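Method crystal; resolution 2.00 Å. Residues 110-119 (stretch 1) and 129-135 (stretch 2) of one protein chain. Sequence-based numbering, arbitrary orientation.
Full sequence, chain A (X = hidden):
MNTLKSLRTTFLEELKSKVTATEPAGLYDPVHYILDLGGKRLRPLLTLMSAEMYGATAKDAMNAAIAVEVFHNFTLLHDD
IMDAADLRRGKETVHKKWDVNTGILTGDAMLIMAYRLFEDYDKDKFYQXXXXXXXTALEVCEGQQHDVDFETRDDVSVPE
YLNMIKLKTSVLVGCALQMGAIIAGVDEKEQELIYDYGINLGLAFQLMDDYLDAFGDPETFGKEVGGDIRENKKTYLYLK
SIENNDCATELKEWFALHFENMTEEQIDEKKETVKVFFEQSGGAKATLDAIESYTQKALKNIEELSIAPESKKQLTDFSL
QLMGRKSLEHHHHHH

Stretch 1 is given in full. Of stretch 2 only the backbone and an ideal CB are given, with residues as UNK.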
# COMPACT_ATOMS: atom_id res chain seq x y z
N MET A 110 -7.84 -9.43 29.92
CA MET A 110 -6.83 -9.53 30.99
C MET A 110 -7.13 -8.45 32.03
O MET A 110 -6.98 -8.76 33.23
CB MET A 110 -5.39 -9.40 30.46
CG MET A 110 -4.97 -10.65 29.68
SD MET A 110 -3.28 -10.50 29.05
CE MET A 110 -2.44 -10.57 30.62
N LEU A 111 -7.47 -7.22 31.64
CA LEU A 111 -7.84 -6.19 32.65
C LEU A 111 -8.98 -6.71 33.56
O LEU A 111 -8.90 -6.57 34.81
CB LEU A 111 -8.21 -4.88 32.00
CG LEU A 111 -8.63 -3.76 32.94
CD1 LEU A 111 -7.58 -3.54 34.04
CD2 LEU A 111 -8.82 -2.47 32.15
N ILE A 112 -9.95 -7.37 32.98
CA ILE A 112 -11.15 -7.84 33.71
C ILE A 112 -10.72 -9.01 34.62
O ILE A 112 -11.16 -9.05 35.76
CB ILE A 112 -12.26 -8.23 32.72
CG1 ILE A 112 -12.76 -7.03 31.89
CG2 ILE A 112 -13.42 -8.86 33.45
CD1 ILE A 112 -13.48 -7.49 30.58
N MET A 113 -9.88 -9.91 34.13
CA MET A 113 -9.37 -11.06 34.92
C MET A 113 -8.59 -10.54 36.13
O MET A 113 -8.69 -11.15 37.23
CB MET A 113 -8.47 -11.93 34.04
CG MET A 113 -9.23 -12.64 32.96
SD MET A 113 -8.10 -13.35 31.71
CE MET A 113 -7.52 -14.79 32.60
N ALA A 114 -7.85 -9.44 35.97
CA ALA A 114 -7.12 -8.84 37.08
C ALA A 114 -8.13 -8.47 38.17
O ALA A 114 -7.90 -8.80 39.34
CB ALA A 114 -6.34 -7.64 36.63
N TYR A 115 -9.17 -7.72 37.80
CA TYR A 115 -10.19 -7.26 38.78
C TYR A 115 -10.75 -8.48 39.51
O TYR A 115 -10.93 -8.41 40.70
CB TYR A 115 -11.31 -6.47 38.11
CG TYR A 115 -11.00 -5.02 37.89
CD1 TYR A 115 -11.15 -4.12 38.92
CD2 TYR A 115 -10.66 -4.52 36.64
CE1 TYR A 115 -10.88 -2.78 38.77
CE2 TYR A 115 -10.42 -3.16 36.46
CZ TYR A 115 -10.56 -2.29 37.53
OH TYR A 115 -10.35 -0.95 37.45
N ARG A 116 -11.00 -9.56 38.78
CA ARG A 116 -11.63 -10.76 39.37
C ARG A 116 -10.75 -11.42 40.43
O ARG A 116 -11.29 -12.14 41.24
CB ARG A 116 -12.04 -11.72 38.27
CG ARG A 116 -12.87 -11.05 37.18
CD ARG A 116 -14.05 -11.89 36.83
NE ARG A 116 -13.74 -13.22 36.36
CZ ARG A 116 -14.59 -14.22 36.44
NH1 ARG A 116 -14.26 -15.41 35.98
NH2 ARG A 116 -15.76 -14.02 36.99
N LEU A 117 -9.44 -11.22 40.36
CA LEU A 117 -8.50 -11.87 41.29
C LEU A 117 -8.63 -11.23 42.69
O LEU A 117 -8.05 -11.79 43.63
CB LEU A 117 -7.07 -11.80 40.70
CG LEU A 117 -6.78 -12.89 39.65
CD1 LEU A 117 -5.71 -12.45 38.67
CD2 LEU A 117 -6.37 -14.21 40.28
N PHE A 118 -9.32 -10.10 42.84
CA PHE A 118 -9.58 -9.48 44.16
C PHE A 118 -10.74 -10.21 44.88
O PHE A 118 -10.91 -9.97 46.05
CB PHE A 118 -9.86 -8.00 44.02
CG PHE A 118 -8.72 -7.23 43.46
CD1 PHE A 118 -7.43 -7.50 43.84
CD2 PHE A 118 -8.92 -6.19 42.57
CE1 PHE A 118 -6.36 -6.79 43.32
CE2 PHE A 118 -7.85 -5.51 42.02
CZ PHE A 118 -6.56 -5.81 42.40
N GLU A 119 -11.52 -11.04 44.21
CA GLU A 119 -12.86 -11.45 44.73
C GLU A 119 -12.77 -12.33 45.99
O GLU A 119 -13.77 -12.29 46.73
CB GLU A 119 -13.71 -12.16 43.67
CG GLU A 119 -14.24 -11.15 42.66
CD GLU A 119 -14.85 -11.68 41.39
OE1 GLU A 119 -15.13 -12.88 41.34
OE2 GLU A 119 -15.21 -10.84 40.51
N UNK A 129 -8.57 -2.46 47.78
CA UNK A 129 -7.76 -3.01 46.68
C UNK A 129 -8.31 -2.41 45.37
O UNK A 129 -7.52 -1.77 44.65
CB UNK A 129 -7.80 -4.54 46.66
N UNK A 130 -9.62 -2.54 45.14
CA UNK A 130 -10.28 -2.08 43.89
C UNK A 130 -10.02 -0.60 43.76
O UNK A 130 -9.63 -0.12 42.69
CB UNK A 130 -11.78 -2.37 43.89
N UNK A 131 -10.20 0.14 44.84
CA UNK A 131 -10.05 1.62 44.79
C UNK A 131 -8.64 2.07 44.41
O UNK A 131 -8.53 2.87 43.50
CB UNK A 131 -10.41 2.23 46.15
N UNK A 132 -7.59 1.51 45.01
CA UNK A 132 -6.23 2.02 44.68
C UNK A 132 -5.83 1.46 43.29
O UNK A 132 -5.16 2.20 42.52
CB UNK A 132 -5.21 1.61 45.75
N UNK A 133 -6.31 0.27 42.95
CA UNK A 133 -6.01 -0.41 41.67
C UNK A 133 -6.58 0.42 40.50
O UNK A 133 -5.81 0.77 39.58
CB UNK A 133 -6.59 -1.82 41.66
N UNK A 134 -7.86 0.78 40.58
CA UNK A 134 -8.59 1.56 39.56
C UNK A 134 -7.98 2.95 39.43
O UNK A 134 -7.80 3.42 38.33
CB UNK A 134 -10.07 1.67 39.91
N UNK A 135 -7.65 3.60 40.52
CA UNK A 135 -7.06 4.95 40.43
C UNK A 135 -5.71 4.82 39.70
O UNK A 135 -5.38 5.71 38.89
CB UNK A 135 -6.88 5.58 41.81

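The two segments run nearly antiparallel, with helix axes at 154° and 11.6 Å apart at their closest. Tyr-115 and Phe-118 carry most of the surface that stretch 1 offers, with Ala-114 and Leu-111 beside them. All seven positions of stretch 2 have helical backbone angles, which disfavor proline and glycine but otherwise leave the choice to the surroundings.

At position 129 the CA-to-CB bond points toward stretch 1, and the ideal CB lies 4.1 Å from Phe-118 CD1. Nothing polar is offered here, so an aliphatic side chain such as leucine, isoleucine or methionine would suit. The residue is Leu-129. Its CB sits over one face of the Phe-118 ring, 4.3 Å from the ring centroid in a CH-pi contact, and its CD1 reaches 4.0 Å from Phe-118 CD1.

Position 130 points sideways, its ideal CB 5.0 Å from Phe-118 CD2 and 5.2 Å from Tyr-115 CE1. A medium-sized side chain could bend back against the two rings; leucine, methionine, asparagine or glutamine are all plausible. Asn-130 is found, its end coming nearer to stretch 1 than its CB direction suggests and packing at the edge of the Tyr-115 ring.

Positions 131 and 132 have nothing of stretch 1 within 5.5 Å of their ideal CB atoms, so the visible atoms hardly restrict them. They are Lys-131, with an extended chain up to a final m turn, and Val-132.

At position 133 the CA-to-CB bond points toward stretch 1, with the ideal CB 3.9 Å from Phe-118 CE2. Beyond it lies an apolar recess lined by Leu-111, Ala-114, Tyr-115 and Phe-118, where the small alanine leaves space for a large side chain; phenylalanine, leucine or methionine would fit. Phe-133, with chi1 t, fills it. The ring turns its edge to the face of Tyr-115, planes at 90° and centroids 4.9 Å apart, while receiving the edge of Phe-118 on its own face, centroids 5.1 Å apart. Its CZ lies 3.9 Å from Ala-114 CB, and its CE2 4.3 Å from Leu-111 CD1.

Position 134 points sideways, but the ideal CB is 3.6 Å from Tyr-115 OH. That hydroxyl can donate or accept, and the short distance favors a small polar group: serine or threonine, perhaps cysteine. Ser-134, with chi1 m, places OG 2.6 Å from Tyr-115 OH, a short hydrogen bond in which either hydroxyl could be the donor.

Position 135 points away from stretch 1, which sets no demand there. Arg-135 occupies it.

Stretch 2 (129-135) LNKVFSR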
# COMPACT_ATOMS: atom_id res chain seq x y z
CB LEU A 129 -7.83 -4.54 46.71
CG LEU A 129 -7.02 -5.22 47.82
CD1 LEU A 129 -7.21 -6.72 47.77
CD2 LEU A 129 -5.52 -4.85 47.77
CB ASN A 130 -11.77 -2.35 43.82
CG ASN A 130 -12.01 -3.73 43.29
OD1 ASN A 130 -12.04 -4.69 44.07
ND2 ASN A 130 -12.22 -3.83 41.99
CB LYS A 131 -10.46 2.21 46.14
CG LYS A 131 -10.72 3.70 46.13
CD LYS A 131 -11.70 4.11 47.19
CE LYS A 131 -11.98 5.59 47.20
NZ LYS A 131 -10.74 6.38 47.15
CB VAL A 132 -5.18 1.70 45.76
CG1 VAL A 132 -4.97 0.21 45.91
CG2 VAL A 132 -3.87 2.42 45.45
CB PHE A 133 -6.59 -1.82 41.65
CG PHE A 133 -6.34 -2.59 40.39
CD1 PHE A 133 -5.07 -3.08 40.08
CD2 PHE A 133 -7.38 -2.85 39.51
CE1 PHE A 133 -4.87 -3.84 38.94
CE2 PHE A 133 -7.16 -3.52 38.32
CZ PHE A 133 -5.91 -4.04 38.06
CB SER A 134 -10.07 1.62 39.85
OG SER A 134 -10.65 0.33 39.70
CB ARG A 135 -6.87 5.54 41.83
CG ARG A 135 -6.25 6.93 41.83
CD ARG A 135 -6.31 7.67 43.18
NE ARG A 135 -5.61 7.01 44.30
CZ ARG A 135 -6.18 6.29 45.28
NH1 ARG A 135 -7.49 6.09 45.34
NH2 ARG A 135 -5.42 5.76 46.21
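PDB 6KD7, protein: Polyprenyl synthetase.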